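Local coordinates for allantoin racemase (Pseudomonas fluorescens, PDB 5LG5) that catalyses the racemisation of allantoin, interconverting its two enantiomers, as a member of the HyuE family of Asp/Glu/hydantoin racemases, at the interface of chains A and B and the interface of chains A and C. Coordinates in Å, arbitrary orientation; residue numbers count along the deposited sequence, not the author numbering. Chains: chain A/B/C, Allantoin racemase.

Contact 1: the interface of chains A and B. Residues chain A 97-98, 101, 104-105, 132, 208; chain B 97, 101, 104-105, 132, 208.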
loop_
_atom_site.group_PDB
_atom_site.type_symbol
_atom_site.label_atom_id
_atom_site.label_comp_id
_atom_site.label_asym_id
_atom_site.label_seq_id
_atom_site.Cartn_x
_atom_site.Cartn_y
_atom_site.Cartn_z
ATOM N N GLU A 97 -19.210 -6.731 -4.749
ATOM C CA GLU A 97 -18.220 -6.425 -5.762
ATOM C C GLU A 97 -18.847 -5.852 -7.025
ATOM O O GLU A 97 -18.265 -4.986 -7.676
ATOM C CB GLU A 97 -17.401 -7.684 -6.044
ATOM C CG GLU A 97 -16.651 -8.112 -4.782
ATOM C CD GLU A 97 -16.434 -9.593 -4.664
ATOM O OE1 GLU A 97 -16.280 -10.092 -3.521
ATOM O OE2 GLU A 97 -16.394 -10.264 -5.712
ATOM N N ALA A 98 -20.035 -6.336 -7.373
ATOM C CA ALA A 98 -20.741 -5.783 -8.516
ATOM C C ALA A 98 -20.980 -4.303 -8.279
ATOM O O ALA A 98 -20.731 -3.485 -9.142
ATOM C CB ALA A 98 -22.057 -6.523 -8.769
ATOM N N SER A 101 -17.572 -2.319 -8.252
ATOM C CA SER A 101 -16.980 -2.374 -9.586
ATOM C C SER A 101 -17.684 -1.455 -10.590
ATOM O O SER A 101 -17.021 -0.769 -11.381
ATOM C CB SER A 101 -16.932 -3.819 -10.091
ATOM O OG SER A 101 -16.260 -3.882 -11.333
ATOM N N MET A 104 -17.065 2.262 -9.784
ATOM C CA MET A 104 -15.759 2.761 -10.166
ATOM C C MET A 104 -15.727 3.330 -11.579
ATOM O O MET A 104 -14.925 4.203 -11.878
ATOM C CB MET A 104 -14.702 1.675 -9.958
ATOM C CG MET A 104 -14.354 1.514 -8.481
ATOM S SD MET A 104 -13.552 -0.029 -8.090
ATOM C CE MET A 104 -12.233 -0.039 -9.323
ATOM N N PHE A 105 -16.648 2.893 -12.430
ATOM C CA PHE A 105 -16.736 3.488 -13.758
ATOM C C PHE A 105 -17.364 4.870 -13.747
ATOM O O PHE A 105 -17.336 5.571 -14.756
ATOM C CB PHE A 105 -17.525 2.583 -14.714
ATOM C CG PHE A 105 -16.797 1.322 -15.085
ATOM C CD1 PHE A 105 -17.139 0.108 -14.497
ATOM C CD2 PHE A 105 -15.771 1.352 -16.013
ATOM C CE1 PHE A 105 -16.469 -1.056 -14.835
ATOM C CE2 PHE A 105 -15.092 0.201 -16.360
ATOM C CZ PHE A 105 -15.438 -1.011 -15.771
ATOM N N LEU A 132 -10.935 -4.112 -4.762
ATOM C CA LEU A 132 -11.776 -3.005 -5.199
ATOM C C LEU A 132 -11.785 -1.886 -4.157
ATOM O O LEU A 132 -12.548 -0.929 -4.274
ATOM C CB LEU A 132 -13.204 -3.493 -5.469
ATOM C CG LEU A 132 -13.394 -4.464 -6.646
ATOM C CD1 LEU A 132 -14.798 -5.061 -6.646
ATOM C CD2 LEU A 132 -13.167 -3.700 -7.947
ATOM N N ILE A 208 -23.886 -7.621 -14.747
ATOM C CA ILE A 208 -22.554 -8.223 -14.856
ATOM C C ILE A 208 -22.644 -9.723 -15.155
ATOM O O ILE A 208 -21.957 -10.222 -16.054
ATOM C CB ILE A 208 -21.705 -7.950 -13.584
ATOM C CG1 ILE A 208 -21.440 -6.444 -13.464
ATOM C CG2 ILE A 208 -20.390 -8.754 -13.592
ATOM C CD1 ILE A 208 -20.843 -6.041 -12.131
ATOM N N GLU B 97 -9.873 -0.565 -18.331
ATOM C CA GLU B 97 -10.585 -0.807 -17.084
ATOM C C GLU B 97 -11.699 -1.818 -17.291
ATOM O O GLU B 97 -11.976 -2.623 -16.407
ATOM C CB GLU B 97 -11.088 0.514 -16.505
ATOM C CG GLU B 97 -9.924 1.414 -16.102
ATOM C CD GLU B 97 -10.208 2.888 -16.238
ATOM O OE1 GLU B 97 -9.239 3.658 -16.423
ATOM O OE2 GLU B 97 -11.388 3.284 -16.157
ATOM N N SER B 101 -11.584 -5.114 -14.915
ATOM C CA SER B 101 -12.723 -5.221 -14.010
ATOM C C SER B 101 -13.536 -6.509 -14.210
ATOM O O SER B 101 -13.897 -7.190 -13.237
ATOM C CB SER B 101 -13.606 -3.977 -14.146
ATOM O OG SER B 101 -14.630 -3.968 -13.175
ATOM N N MET B 104 -11.604 -9.648 -13.067
ATOM C CA MET B 104 -11.550 -9.831 -11.618
ATOM C C MET B 104 -12.728 -10.639 -11.096
ATOM O O MET B 104 -12.649 -11.211 -10.024
ATOM C CB MET B 104 -11.429 -8.487 -10.894
ATOM C CG MET B 104 -10.019 -7.886 -10.980
ATOM S SD MET B 104 -9.973 -6.118 -10.636
ATOM C CE MET B 104 -10.829 -6.056 -9.051
ATOM N N PHE B 105 -13.823 -10.682 -11.847
ATOM C CA PHE B 105 -14.926 -11.565 -11.474
ATOM C C PHE B 105 -14.641 -13.034 -11.773
ATOM O O PHE B 105 -15.404 -13.919 -11.362
ATOM C CB PHE B 105 -16.229 -11.142 -12.157
ATOM C CG PHE B 105 -16.799 -9.882 -11.603
ATOM C CD1 PHE B 105 -16.663 -8.690 -12.283
ATOM C CD2 PHE B 105 -17.443 -9.889 -10.373
ATOM C CE1 PHE B 105 -17.174 -7.515 -11.750
ATOM C CE2 PHE B 105 -17.942 -8.724 -9.837
ATOM C CZ PHE B 105 -17.811 -7.540 -10.530
ATOM N N LEU B 132 -7.495 -0.832 -9.997
ATOM C CA LEU B 132 -7.757 -2.183 -10.492
ATOM C C LEU B 132 -6.482 -2.992 -10.536
ATOM O O LEU B 132 -6.482 -4.111 -11.038
ATOM C CB LEU B 132 -8.380 -2.163 -11.896
ATOM C CG LEU B 132 -9.806 -1.619 -12.021
ATOM C CD1 LEU B 132 -10.214 -1.436 -13.474
ATOM C CD2 LEU B 132 -10.760 -2.574 -11.312
ATOM N N ILE B 208 -20.395 -3.342 -20.360
ATOM C CA ILE B 208 -20.384 -2.445 -19.206
ATOM C C ILE B 208 -21.115 -1.144 -19.550
ATOM O O ILE B 208 -21.988 -0.685 -18.797
ATOM C CB ILE B 208 -18.923 -2.195 -18.724
ATOM C CG1 ILE B 208 -18.367 -3.494 -18.126
ATOM C CG2 ILE B 208 -18.846 -1.063 -17.708
ATOM C CD1 ILE B 208 -16.891 -3.475 -17.844
HETATM O O HOH W 1 -17.597 -4.386 -14.108
HETATM O O HOH W 2 -14.393 -1.242 -12.076
HETATM O O HOH W 3 -14.240 -6.265 -10.739
#
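The ring of A:Phe105 receives the beta-branched side chain of B:Ile208 on one face, with the methyl CG2 over its centre, 3.8 Å from the centroid. The delta-methyl CD1 of this isoleucine reaches the ring tip, 3.5 Å from A:Phe105 CZ, and the two side chains are roughly perpendicular. At the rim, CE2 of A:Phe105 meets B:Glu97 CB, while CZ touches B:Ser101 CB. The two-fold repeats this with the chains exchanged, except that A:Ile208 CG2 lies nearer the rim of the B:Phe105 ring.

Between the rings, A:Ser101 OG and B:Ser101 OG meet at 2.5 Å. Either can donate to the other, so this is a short hydrogen bond. Each OG stands anti to its backbone N (chi1 -175° in A:Ser101), which sends both hydroxyls toward the partner chain. Water 1 bridges the pair, 3.1 Å from A:Ser101 OG and from B:Ser101 OG. Two more waters each link the carbonyl of one serine to the hydroxyl of the other: water 2 lies 2.8 Å from A:Ser101 O and 2.9 Å from B:Ser101 OG, and water 3 joins B:Ser101 O to A:Ser101 OG.

Beyond this hydrated centre, A:Met104 and B:Leu132 lie antiparallel, flank to flank, with A:Met104 CE against B:Leu132 CD2 at 3.5 Å; the twin pair matches. The patch joins helix 95-104, with the loop residues and helix 201-214 beside it, to their copies, and is likely to stabilise A/B pairing in the six-chain deposited assembly.

Contact 2: the interface of chains A and C. Residues chain A 46-47, 118, 122; chain C 82-83, 86, 224-226.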
loop_
_atom_site.group_PDB
_atom_site.type_symbol
_atom_site.label_atom_id
_atom_site.label_comp_id
_atom_site.label_asym_id
_atom_site.label_seq_id
_atom_site.Cartn_x
_atom_site.Cartn_y
_atom_site.Cartn_z
ATOM N N GLY A 46 -22.820 -9.943 10.942
ATOM C CA GLY A 46 -21.609 -10.233 11.686
ATOM C C GLY A 46 -20.923 -11.454 11.137
ATOM O O GLY A 46 -21.448 -12.098 10.231
ATOM N N ASN A 47 -19.757 -11.767 11.699
ATOM C CA ASN A 47 -18.887 -12.809 11.174
ATOM C C ASN A 47 -19.461 -14.208 11.223
ATOM O O ASN A 47 -19.450 -14.921 10.216
ATOM C CB ASN A 47 -17.532 -12.749 11.877
ATOM C CG ASN A 47 -16.866 -11.398 11.693
ATOM O OD1 ASN A 47 -17.117 -10.457 12.449
ATOM N ND2 ASN A 47 -16.118 -11.265 10.618
ATOM N N ARG A 118 -21.316 -2.675 12.835
ATOM C CA ARG A 118 -20.520 -3.892 12.957
ATOM C C ARG A 118 -20.322 -4.623 11.619
ATOM O O ARG A 118 -19.496 -5.524 11.527
ATOM C CB ARG A 118 -21.132 -4.841 13.995
ATOM C CG ARG A 118 -22.381 -5.565 13.519
ATOM C CD ARG A 118 -22.847 -6.546 14.558
ATOM N NE ARG A 118 -21.884 -7.626 14.767
ATOM C CZ ARG A 118 -21.875 -8.413 15.843
ATOM N NH1 ARG A 118 -22.780 -8.231 16.795
ATOM N NH2 ARG A 118 -20.965 -9.373 15.969
ATOM N N LEU A 122 -16.695 -5.873 7.857
ATOM C CA LEU A 122 -16.929 -7.020 6.987
ATOM C C LEU A 122 -16.933 -6.621 5.511
ATOM O O LEU A 122 -16.348 -7.308 4.674
ATOM C CB LEU A 122 -18.251 -7.720 7.335
ATOM C CG LEU A 122 -18.276 -8.677 8.535
ATOM C CD1 LEU A 122 -18.040 -7.938 9.836
ATOM C CD2 LEU A 122 -19.614 -9.417 8.571
ATOM N N GLU C 82 -12.821 -15.303 12.999
ATOM C CA GLU C 82 -13.694 -14.190 13.318
ATOM C C GLU C 82 -15.036 -14.664 13.849
ATOM O O GLU C 82 -15.658 -13.979 14.660
ATOM C CB GLU C 82 -13.921 -13.313 12.083
ATOM C CG GLU C 82 -12.666 -12.737 11.468
ATOM C CD GLU C 82 -12.161 -13.587 10.331
ATOM O OE1 GLU C 82 -12.341 -14.826 10.395
ATOM O OE2 GLU C 82 -11.632 -13.011 9.356
ATOM N N GLY C 83 -15.494 -15.817 13.364
ATOM C CA GLY C 83 -16.738 -16.399 13.846
ATOM C C GLY C 83 -16.604 -16.846 15.283
ATOM O O GLY C 83 -17.426 -16.494 16.136
ATOM N N GLU C 86 -16.620 -13.913 17.672
ATOM C CA GLU C 86 -17.942 -13.362 18.012
ATOM C C GLU C 86 -18.645 -14.271 19.014
ATOM O O GLU C 86 -19.256 -13.794 19.973
ATOM C CB GLU C 86 -18.822 -13.225 16.764
ATOM C CG GLU C 86 -18.479 -12.044 15.852
ATOM C CD GLU C 86 -19.488 -11.895 14.713
ATOM O OE1 GLU C 86 -20.378 -12.762 14.591
ATOM O OE2 GLU C 86 -19.366 -10.945 13.911
ATOM N N THR C 224 -16.603 -5.236 16.086
ATOM C CA THR C 224 -16.585 -6.295 15.084
ATOM C C THR C 224 -16.907 -7.667 15.659
ATOM O O THR C 224 -17.597 -8.483 15.036
ATOM C CB THR C 224 -15.225 -6.365 14.386
ATOM O OG1 THR C 224 -14.884 -5.055 13.900
ATOM C CG2 THR C 224 -15.267 -7.366 13.243
ATOM N N TYR C 225 -16.403 -7.925 16.854
ATOM C CA TYR C 225 -16.545 -9.265 17.424
ATOM C C TYR C 225 -17.522 -9.315 18.585
ATOM O O TYR C 225 -17.468 -10.234 19.400
ATOM C CB TYR C 225 -15.181 -9.803 17.845
ATOM C CG TYR C 225 -14.159 -9.776 16.727
ATOM C CD1 TYR C 225 -14.440 -10.344 15.491
ATOM C CD2 TYR C 225 -12.911 -9.175 16.908
ATOM C CE1 TYR C 225 -13.508 -10.326 14.462
ATOM C CE2 TYR C 225 -11.966 -9.155 15.881
ATOM C CZ TYR C 225 -12.281 -9.731 14.663
ATOM O OH TYR C 225 -11.374 -9.722 13.638
ATOM N N ALA C 226 -18.416 -8.332 18.659
ATOM C CA ALA C 226 -19.477 -8.353 19.661
ATOM C C ALA C 226 -20.278 -9.637 19.507
ATOM O O ALA C 226 -20.296 -10.247 18.430
ATOM C CB ALA C 226 -20.386 -7.140 19.526
HETATM O O HOH W 4 -19.550 -7.833 13.181
#
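A:Asn47 opens helix 47-63 in helical geometry straight after A:Gly46, which has a positive phi of 143°, and the start of the helix lies against C:Glu86. In this HyuE-family racemase the acidic partner comes from helix 81-87 of the neighbouring chain. The modelled approach of C:Glu86 OE2 to the backbone N of A:Asn47 is too short to be trusted in detail. The carboxylate may nevertheless be favoured there by the positive end of the helix dipole.

A:Arg118 and C:Glu86 meet end to end, the guanidinium and carboxylate planes turned steeply against each other. Their salt bridge joins A:Arg118 NH2 to C:Glu86 OE2 at 3.0 Å, although its hydrogen-bond geometry is weak. The same nitrogen, A:Arg118 NH2, donates to the backbone carbonyl C:Ala226 O at 2.7 Å, approaching from above the carbonyl plane. A bend at chi3 (-65°) turns the guanidinium out of the line of the arginine chain. A:Arg118 NE meets water 4 at 2.8 Å in a nearly straight hydrogen bond (161° at H), in the guanidinium plane. This water also touches A:Arg118 O, C:Thr224 O and C:Glu86 OE2, tying arginine, glutamate and loop together.

A:Asn47 CG packs against C:Glu82 CB at 3.5 Å. As modelled, however, A:Asn47 OD1 collides with C:Glu86 OE2 at 2.7 Å, two oxygens that can only accept. The orientation of the amide is therefore doubtful, and it may be turned to place its nitrogen toward the carboxylate.

Contact 3: the interface of chains A and B. Residues chain A 211-212, 214-215, 217; chain B 25, 102, 203-204, 207, 211.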
loop_
_atom_site.group_PDB
_atom_site.type_symbol
_atom_site.label_atom_id
_atom_site.label_comp_id
_atom_site.label_asym_id
_atom_site.label_seq_id
_atom_site.Cartn_x
_atom_site.Cartn_y
_atom_site.Cartn_z
ATOM N N SER A 211 -23.728 -10.225 -18.584
ATOM C CA SER A 211 -22.632 -9.849 -19.467
ATOM C C SER A 211 -21.597 -10.955 -19.586
ATOM O O SER A 211 -21.101 -11.239 -20.689
ATOM C CB SER A 211 -21.957 -8.569 -18.972
ATOM O OG SER A 211 -22.884 -7.497 -18.981
ATOM N N LEU A 212 -21.239 -11.544 -18.442
ATOM C CA LEU A 212 -20.252 -12.618 -18.429
ATOM C C LEU A 212 -20.762 -13.783 -19.289
ATOM O O LEU A 212 -20.030 -14.296 -20.153
ATOM C CB LEU A 212 -19.948 -13.046 -16.999
ATOM C CG LEU A 212 -19.246 -11.953 -16.192
ATOM C CD1 LEU A 212 -19.074 -12.378 -14.734
ATOM C CD2 LEU A 212 -17.905 -11.664 -16.826
ATOM N N ARG A 214 -22.996 -13.609 -21.717
ATOM C CA ARG A 214 -22.965 -13.136 -23.114
ATOM C C ARG A 214 -21.552 -13.143 -23.703
ATOM O O ARG A 214 -21.368 -13.329 -24.909
ATOM C CB ARG A 214 -23.559 -11.726 -23.218
ATOM C CG ARG A 214 -25.083 -11.665 -23.093
ATOM C CD ARG A 214 -25.622 -10.308 -23.523
ATOM N NE ARG A 214 -25.357 -9.321 -22.483
ATOM C CZ ARG A 214 -24.862 -8.105 -22.707
ATOM N NH1 ARG A 214 -24.597 -7.704 -23.943
ATOM N NH2 ARG A 214 -24.649 -7.283 -21.693
ATOM N N LEU A 215 -20.556 -12.910 -22.852
ATOM C CA LEU A 215 -19.164 -12.844 -23.297
ATOM C C LEU A 215 -18.499 -14.223 -23.365
ATOM O O LEU A 215 -17.327 -14.338 -23.729
ATOM C CB LEU A 215 -18.355 -11.912 -22.378
ATOM C CG LEU A 215 -18.689 -10.418 -22.492
ATOM C CD1 LEU A 215 -18.084 -9.610 -21.334
ATOM C CD2 LEU A 215 -18.175 -9.910 -23.827
ATOM N N LEU A 217 -17.782 -16.106 -20.851
ATOM C CA LEU A 217 -16.777 -16.120 -19.800
ATOM C C LEU A 217 -17.270 -16.870 -18.582
ATOM O O LEU A 217 -18.427 -16.720 -18.172
ATOM C CB LEU A 217 -16.419 -14.680 -19.406
ATOM C CG LEU A 217 -15.725 -13.869 -20.496
ATOM C CD1 LEU A 217 -15.576 -12.394 -20.092
ATOM C CD2 LEU A 217 -14.356 -14.500 -20.793
ATOM N N VAL B 25 -21.347 -8.260 -29.849
ATOM C CA VAL B 25 -21.843 -8.509 -28.488
ATOM C C VAL B 25 -22.920 -7.520 -28.079
ATOM O O VAL B 25 -23.517 -7.648 -27.001
ATOM C CB VAL B 25 -20.737 -8.448 -27.417
ATOM C CG1 VAL B 25 -19.662 -9.486 -27.695
ATOM C CG2 VAL B 25 -20.150 -7.039 -27.347
ATOM N N THR B 102 -13.830 -6.863 -15.459
ATOM C CA THR B 102 -14.594 -8.102 -15.649
ATOM C C THR B 102 -13.733 -9.351 -15.380
ATOM O O THR B 102 -14.237 -10.341 -14.841
ATOM C CB THR B 102 -15.429 -8.162 -16.978
ATOM O OG1 THR B 102 -14.898 -9.125 -17.894
ATOM C CG2 THR B 102 -15.549 -6.809 -17.612
ATOM N N THR B 203 -15.082 -5.912 -26.113
ATOM C CA THR B 203 -16.405 -6.467 -25.909
ATOM C C THR B 203 -16.826 -6.325 -24.456
ATOM O O THR B 203 -18.002 -6.090 -24.173
ATOM C CB THR B 203 -16.525 -7.931 -26.379
ATOM O OG1 THR B 203 -15.573 -8.746 -25.690
ATOM C CG2 THR B 203 -16.322 -8.025 -27.898
ATOM N N ALA B 204 -15.874 -6.463 -23.539
ATOM C CA ALA B 204 -16.160 -6.191 -22.130
ATOM C C ALA B 204 -16.759 -4.795 -21.974
ATOM O O ALA B 204 -17.792 -4.623 -21.339
ATOM C CB ALA B 204 -14.906 -6.325 -21.290
ATOM N N THR B 207 -20.458 -4.343 -22.995
ATOM C CA THR B 207 -21.413 -4.824 -22.002
ATOM C C THR B 207 -21.523 -3.895 -20.789
ATOM O O THR B 207 -22.611 -3.698 -20.247
ATOM C CB THR B 207 -21.084 -6.257 -21.538
ATOM O OG1 THR B 207 -19.825 -6.251 -20.852
ATOM C CG2 THR B 207 -20.989 -7.189 -22.737
ATOM N N SER B 211 -24.728 -1.772 -19.840
ATOM C CA SER B 211 -25.241 -2.001 -18.504
ATOM C C SER B 211 -25.471 -0.686 -17.784
ATOM O O SER B 211 -26.506 -0.515 -17.158
ATOM C CB SER B 211 -24.295 -2.890 -17.699
ATOM O OG SER B 211 -24.202 -4.156 -18.322
#
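Apolar contacts between A:Leu215 and the start of B-chain helix 201-214 carry much of this patch. One branch of the leucine, CD2, lies 3.6 Å from B:Thr203 CB, the two side chains passing flank by flank. The other branch, CD1, turns toward B:Ala204 CA. The leucine meets B:Thr207 head-on, its methyl CD1 3.8 Å from B:Thr207 OG1, with A:Leu215 CG 4.0 Å from the threonine CG2. Nearby, A:Ser211 CB packs on B:Thr207 CB at 3.6 Å, while A:Leu212 and A:Leu217 border B:Thr102 more loosely.

The side chain of A:Arg214 runs antiparallel to B:Thr207, its guanidinium CZ 4.0 Å from the methyl CG2 of B:Thr207. Its NH1 faces the backbone carbonyl B:Val25 O without a hydrogen bond being formed.

Hydrogen bonds here stay within chain B. B:Thr207 OG1 donates to B:Ala204 O at 2.7 Å, its hydroxyl set between backbone N and carbonyl carbon (chi1 65°), which leaves CG2 facing the arginine and leucine. One turn on, B:Ser211 OG donates to B:Thr207 O at 2.5 Å. An alanine in place of B:Thr207 would probably open a gap beside A:Leu215 and A:Arg214, leaving the leucine tip and guanidinium freer to move and B:Ala204 O without its hydroxyl partner.

In the fold, the A-chain residues run from the last turn of helix 201-214 into the loop after it. They lie against the same helix in chain B, with B:Val25 ending helix 12-25 and B:Thr102 on helix 95-104 at the margins.

Contact 1 and contact 3 belong to the same A/B interface, their C-alpha centres about 12 Å apart, and both draw on helices 95-104 and 201-214: the isoleucine of contact 1 shares a helix with the serine and arginine of contact 3. Contact 2 joins chain A to chain C, its centre about 27 Å from that of contact 1 and 36 Å from that of contact 3, and uses helices 47-63 and 81-87, the 3-10 helix 117-119 and the loop at 224-226. In these patches one surface is largely apolar around a hydrated serine pair and the other includes a salt bridge; alternating them could link the six chains.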